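Local structure of tRNA modification GTPase mnmE (Chlorobium tepidum, 3GEE) at residues A[45-50]-A[68-73]; A[39-44]-A[56-61]. The protein probably hydrolyses GTP at a high intrinsic rate and takes part, together with MnmG, in adding a carboxymethylaminomethyl group to the wobble uridine of certain tRNAs. All coordinates share one frame; numbering follows the deposited sequence.

Contact 1 (A[45-50]-A[68-73]); sequences DRVFRK and GRLYDG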
loop_
_atom_site.group_PDB
_atom_site.type_symbol
_atom_site.label_atom_id
_atom_site.label_comp_id
_atom_site.label_asym_id
_atom_site.label_seq_id
_atom_site.Cartn_x
_atom_site.Cartn_y
_atom_site.Cartn_z
ATOM N N ASP A 45 -16.427 9.279 18.261
ATOM C CA ASP A 45 -16.762 8.868 19.617
ATOM C C ASP A 45 -17.852 7.808 19.694
ATOM O O ASP A 45 -17.918 7.061 20.670
ATOM C CB ASP A 45 -17.143 10.085 20.460
ATOM C CG ASP A 45 -15.952 10.692 21.179
ATOM O OD1 ASP A 45 -15.015 9.943 21.543
ATOM O OD2 ASP A 45 -15.962 11.920 21.396
ATOM N N ARG A 46 -18.701 7.737 18.672
ATOM C CA ARG A 46 -19.758 6.728 18.641
ATOM C C ARG A 46 -19.167 5.329 18.505
ATOM O O ARG A 46 -19.749 4.358 18.983
ATOM C CB ARG A 46 -20.749 6.975 17.500
ATOM C CG ARG A 46 -21.458 8.320 17.526
ATOM C CD ARG A 46 -22.890 8.170 17.038
ATOM N NE ARG A 46 -23.261 9.175 16.039
ATOM C CZ ARG A 46 -23.312 8.951 14.725
ATOM N NH1 ARG A 46 -23.020 7.750 14.225
ATOM N NH2 ARG A 46 -23.664 9.931 13.901
ATOM N N VAL A 47 -18.002 5.238 17.865
ATOM C CA VAL A 47 -17.385 3.948 17.563
ATOM C C VAL A 47 -16.049 3.692 18.277
ATOM O O VAL A 47 -15.693 2.538 18.523
ATOM C CB VAL A 47 -17.236 3.729 16.034
ATOM C CG1 VAL A 47 -18.602 3.665 15.369
ATOM C CG2 VAL A 47 -16.384 4.817 15.404
ATOM N N PHE A 48 -15.316 4.756 18.605
ATOM C CA PHE A 48 -14.052 4.621 19.330
ATOM C C PHE A 48 -14.289 4.468 20.834
ATOM O O PHE A 48 -15.150 5.135 21.398
ATOM C CB PHE A 48 -13.139 5.817 19.049
ATOM C CG PHE A 48 -11.777 5.706 19.681
ATOM C CD1 PHE A 48 -10.749 5.022 19.035
ATOM C CD2 PHE A 48 -11.519 6.288 20.920
ATOM C CE1 PHE A 48 -9.490 4.915 19.621
ATOM C CE2 PHE A 48 -10.266 6.186 21.511
ATOM C CZ PHE A 48 -9.249 5.502 20.865
ATOM N N ARG A 49 -13.528 3.584 21.470
ATOM C CA ARG A 49 -13.605 3.373 22.915
ATOM C C ARG A 49 -12.201 3.292 23.490
ATOM O O ARG A 49 -11.484 2.330 23.226
ATOM C CB ARG A 49 -14.346 2.077 23.252
ATOM C CG ARG A 49 -15.837 2.063 22.965
ATOM C CD ARG A 49 -16.458 0.803 23.553
ATOM N NE ARG A 49 -17.734 0.449 22.935
ATOM C CZ ARG A 49 -18.376 -0.698 23.148
ATOM N NH1 ARG A 49 -17.865 -1.613 23.965
ATOM N NH2 ARG A 49 -19.533 -0.934 22.540
ATOM N N LYS A 50 -11.816 4.298 24.273
ATOM C CA LYS A 50 -10.482 4.365 24.877
ATOM C C LYS A 50 -10.271 3.172 25.802
ATOM O O LYS A 50 -11.143 2.849 26.609
ATOM C CB LYS A 50 -10.315 5.687 25.629
ATOM C CG LYS A 50 -8.885 6.197 25.730
ATOM C CD LYS A 50 -8.847 7.707 25.474
ATOM C CE LYS A 50 -7.625 8.386 26.086
ATOM N NZ LYS A 50 -6.327 7.835 25.593
ATOM N N GLY A 68 -7.243 2.907 21.511
ATOM C CA GLY A 68 -8.502 2.259 21.867
ATOM C C GLY A 68 -8.964 1.222 20.864
ATOM O O GLY A 68 -8.171 0.722 20.062
ATOM N N ARG A 69 -10.254 0.905 20.911
ATOM C CA ARG A 69 -10.842 -0.102 20.037
ATOM C C ARG A 69 -12.000 0.469 19.234
ATOM O O ARG A 69 -12.729 1.335 19.720
ATOM C CB ARG A 69 -11.329 -1.295 20.852
ATOM C CG ARG A 69 -10.211 -2.147 21.393
ATOM C CD ARG A 69 -10.728 -3.241 22.305
ATOM N NE ARG A 69 -9.647 -4.145 22.684
ATOM C CZ ARG A 69 -9.794 -5.223 23.446
ATOM N NH1 ARG A 69 -10.989 -5.553 23.928
ATOM N NH2 ARG A 69 -8.742 -5.980 23.727
ATOM N N LEU A 70 -12.161 -0.009 18.003
ATOM C CA LEU A 70 -13.327 0.343 17.204
ATOM C C LEU A 70 -14.377 -0.746 17.354
ATOM O O LEU A 70 -14.043 -1.916 17.532
ATOM C CB LEU A 70 -12.939 0.547 15.744
ATOM C CG LEU A 70 -12.076 1.780 15.476
ATOM C CD1 LEU A 70 -11.453 1.718 14.094
ATOM C CD2 LEU A 70 -12.893 3.054 15.649
ATOM N N TYR A 71 -15.645 -0.360 17.301
ATOM C CA TYR A 71 -16.733 -1.291 17.566
ATOM C C TYR A 71 -17.909 -1.058 16.645
ATOM O O TYR A 71 -18.274 0.085 16.360
ATOM C CB TYR A 71 -17.206 -1.168 19.018
ATOM C CG TYR A 71 -16.480 -2.064 19.991
ATOM C CD1 TYR A 71 -15.305 -1.646 20.613
ATOM C CD2 TYR A 71 -16.972 -3.332 20.298
ATOM C CE1 TYR A 71 -14.636 -2.472 21.511
ATOM C CE2 TYR A 71 -16.309 -4.164 21.195
ATOM C CZ TYR A 71 -15.143 -3.726 21.797
ATOM O OH TYR A 71 -14.477 -4.540 22.683
ATOM N N ASP A 72 -18.499 -2.154 16.181
ATOM C CA ASP A 72 -19.772 -2.095 15.486
ATOM C C ASP A 72 -20.826 -2.632 16.446
ATOM O O ASP A 72 -21.463 -3.648 16.181
ATOM C CB ASP A 72 -19.727 -2.897 14.182
ATOM C CG ASP A 72 -20.800 -2.464 13.192
ATOM O OD1 ASP A 72 -21.994 -2.752 13.429
ATOM O OD2 ASP A 72 -20.452 -1.839 12.167
ATOM N N GLY A 73 -20.980 -1.933 17.569
ATOM C CA GLY A 73 -21.871 -2.338 18.646
ATOM C C GLY A 73 -21.524 -3.717 19.167
ATOM O O GLY A 73 -22.029 -4.721 18.656
#

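Contact 2 (A[39-44]-A[56-61]); sequences GVLDLA and KLAEAA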
loop_
_atom_site.group_PDB
_atom_site.type_symbol
_atom_site.label_atom_id
_atom_site.label_comp_id
_atom_site.label_asym_id
_atom_site.label_seq_id
_atom_site.Cartn_x
_atom_site.Cartn_y
_atom_site.Cartn_z
ATOM N N GLY A 39 -17.976 17.981 12.811
ATOM C CA GLY A 39 -18.400 17.128 13.923
ATOM C C GLY A 39 -17.781 15.750 13.884
ATOM O O GLY A 39 -18.312 14.788 14.441
ATOM N N VAL A 40 -16.635 15.669 13.228
ATOM C CA VAL A 40 -15.973 14.408 12.977
ATOM C C VAL A 40 -15.591 13.633 14.250
ATOM O O VAL A 40 -15.815 12.423 14.334
ATOM C CB VAL A 40 -14.825 14.614 11.957
ATOM C CG1 VAL A 40 -13.495 14.083 12.442
ATOM C CG2 VAL A 40 -15.234 14.024 10.622
ATOM N N LEU A 41 -15.051 14.316 15.253
ATOM C CA LEU A 41 -14.645 13.598 16.462
ATOM C C LEU A 41 -15.803 13.247 17.406
ATOM O O LEU A 41 -15.652 12.405 18.292
ATOM C CB LEU A 41 -13.466 14.274 17.178
ATOM C CG LEU A 41 -13.332 15.789 17.137
ATOM C CD1 LEU A 41 -14.426 16.422 17.993
ATOM C CD2 LEU A 41 -11.959 16.239 17.603
ATOM N N ASP A 42 -16.962 13.869 17.196
ATOM C CA ASP A 42 -18.192 13.393 17.830
ATOM C C ASP A 42 -18.639 12.089 17.189
ATOM O O ASP A 42 -19.113 11.188 17.877
ATOM C CB ASP A 42 -19.312 14.427 17.737
ATOM C CG ASP A 42 -19.113 15.582 18.694
ATOM O OD1 ASP A 42 -19.825 15.636 19.717
ATOM O OD2 ASP A 42 -18.226 16.427 18.427
ATOM N N LEU A 43 -18.482 12.004 15.868
ATOM C CA LEU A 43 -18.783 10.790 15.118
ATOM C C LEU A 43 -17.836 9.683 15.546
ATOM O O LEU A 43 -18.266 8.570 15.843
ATOM C CB LEU A 43 -18.663 11.049 13.613
ATOM C CG LEU A 43 -19.895 11.394 12.762
ATOM C CD1 LEU A 43 -20.960 12.195 13.495
ATOM C CD2 LEU A 43 -19.458 12.119 11.509
ATOM N N ALA A 44 -16.548 10.009 15.600
ATOM C CA ALA A 44 -15.524 9.067 16.034
ATOM C C ALA A 44 -15.894 8.450 17.369
ATOM O O ALA A 44 -15.725 7.251 17.573
ATOM C CB ALA A 44 -14.184 9.758 16.134
ATOM N N LYS A 56 -12.886 11.020 26.325
ATOM C CA LYS A 56 -13.512 11.089 25.004
ATOM C C LYS A 56 -12.681 11.888 23.999
ATOM O O LYS A 56 -11.983 12.836 24.363
ATOM C CB LYS A 56 -14.936 11.641 25.093
ATOM C CG LYS A 56 -15.980 10.584 25.419
ATOM C CD LYS A 56 -17.361 11.190 25.629
ATOM C CE LYS A 56 -18.257 10.238 26.422
ATOM N NZ LYS A 56 -19.484 10.895 26.958
ATOM N N LEU A 57 -12.760 11.482 22.736
ATOM C CA LEU A 57 -12.043 12.141 21.648
ATOM C C LEU A 57 -12.469 13.596 21.461
ATOM O O LEU A 57 -11.627 14.473 21.271
ATOM C CB LEU A 57 -12.228 11.358 20.338
ATOM C CG LEU A 57 -11.118 10.453 19.785
ATOM C CD1 LEU A 57 -10.242 9.812 20.859
ATOM C CD2 LEU A 57 -11.730 9.383 18.892
ATOM N N ALA A 58 -13.774 13.848 21.518
ATOM C CA ALA A 58 -14.303 15.199 21.377
ATOM C C ALA A 58 -13.819 16.132 22.492
ATOM O O ALA A 58 -13.962 17.349 22.391
ATOM C CB ALA A 58 -15.825 15.171 21.322
ATOM N N GLU A 59 -13.236 15.552 23.539
ATOM C CA GLU A 59 -12.716 16.303 24.675
ATOM C C GLU A 59 -11.198 16.460 24.624
ATOM O O GLU A 59 -10.597 16.995 25.552
ATOM C CB GLU A 59 -13.087 15.597 25.979
ATOM C CG GLU A 59 -14.579 15.476 26.257
ATOM C CD GLU A 59 -14.871 14.665 27.518
ATOM O OE1 GLU A 59 -14.035 13.812 27.905
ATOM O OE2 GLU A 59 -15.943 14.882 28.125
ATOM N N ALA A 60 -10.580 15.998 23.545
ATOM C CA ALA A 60 -9.123 15.910 23.472
ATOM C C ALA A 60 -8.490 17.099 22.767
ATOM O O ALA A 60 -9.101 17.717 21.896
ATOM C CB ALA A 60 -8.717 14.621 22.791
ATOM N N ALA A 61 -7.256 17.407 23.152
ATOM C CA ALA A 61 -6.490 18.471 22.517
ATOM C C ALA A 61 -6.018 18.052 21.126
ATOM O O ALA A 61 -5.887 16.867 20.833
ATOM C CB ALA A 61 -5.305 18.834 23.380
#

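Contact 1 (A[45-50]-A[68-73])
Arg49 lays its guanidinium flat over the ring of Tyr71, and this cation-pi stack lies on the face of the antiparallel strand pair that also carries Arg69. The two planes are only 3° apart. CZ of Arg49 sits 4.1 Å from the centroid of the Tyr71 ring, with NH1 over the ring centre and CG of Tyr71 against the middle of the guanidinium. The arginine chain is extended from CG to NE and crosses the tyrosine at about a right angle, while a salt bridge from NH2 to Glu74 helps fix how the group is turned. An alanine in place of Tyr71 would probably leave the guanidinium without its aromatic support, free to swing about its bridge to Glu74.

In the backbone, Arg49 and Arg69 form a hydrogen-bonded pair: Arg49 N reaches Arg69 O at 3.0 Å, and Arg69 N returns to Arg49 O at 3.0 Å. A weak bond from Tyr71 N to Val47 O, 3.1 Å, adds a third backbone link. Phe48 and Leu70 point to the other face. CG of Phe48 stands anti to the backbone N (chi1 -176°), and at the far end of the ring CZ lies 3.3 Å from Gly68 N. Leu70 CD2 meets Val47 CG2 at 3.9 Å.

The strand 48-50 is the outermost in this chain of the sheet of the TrmE N-terminal, folate-binding domain, and 64-71 ties it to strand 76-85. Phe48 and Leu70 both pack on Phe99 of strand 96-102, and helix 105-117 covers Val47 and Leu70 through Leu114.

Contact 2 (A[39-44]-A[56-61])
Leu41 and Ala44 on the first turns of helix 40-47 meet Leu57 and Ala58 in the connection that leads from strand 48-50 to strand 64-71, within the folate-binding TrmE N-terminal domain. Between 39-44 and 56-61 the packing is largely apolar, with no hydrogen bond across; the bonds come one residue later on the helix, from Asp45. Leu41 brings CD1 against the backbone of Ala58, 3.6 Å from its CA, and the same CD1 lies 3.8 Å from the methyl CB of that residue. Its other branch, CD2, faces the carbonyl of Leu57, 4.1 Å from O. One turn further along the helix, Ala44 offers its methyl to the tip of Leu57, CB to CD2 3.7 Å.

Both sides are held from within. Gly39 occupies the N-cap position, and its O receives the N-H of Leu43, while Ala44 N bonds to Val40 O. In the connection, Ala60 N turns back to Leu57 O at 2.9 Å, keeping Leu57 and Ala58 on a tight bend. Arg86 bonds this bend, NH2 to Ala58 O and NE to Ala60 O.

The sheet backs the contact: Leu41 and Leu57 rest on Val84 of strand 76-85, and Ala44 on Val97 and Phe99 of strand 96-102. At the exposed Asp42, OD2 lies 4.0 Å from Ala58 CB.

In the fold
Helix 40-47 runs through both contacts: its start gives 39-44 to contact 2, and its end leads into strand 48-50 in contact 1. The segments of the two contacts alternate along the chain, and their centres are about 12 Å apart. Asp45 joins them directly: its OD2 lies 2.9 Å from Ala58 N and its OD1 3.0 Å from Leu57 N, probable hydrogen bonds. Phe48 CE2 also packs on Leu57 CD1 at 3.7 Å, so the aromatic of contact 1 abuts the leucine of contact 2. Bound folinic acid is nearer contact 1, about 6 Å from the Lys50 side chain against about 11 Å from that of Leu57. Neither contact has a residue among those lining its pocket.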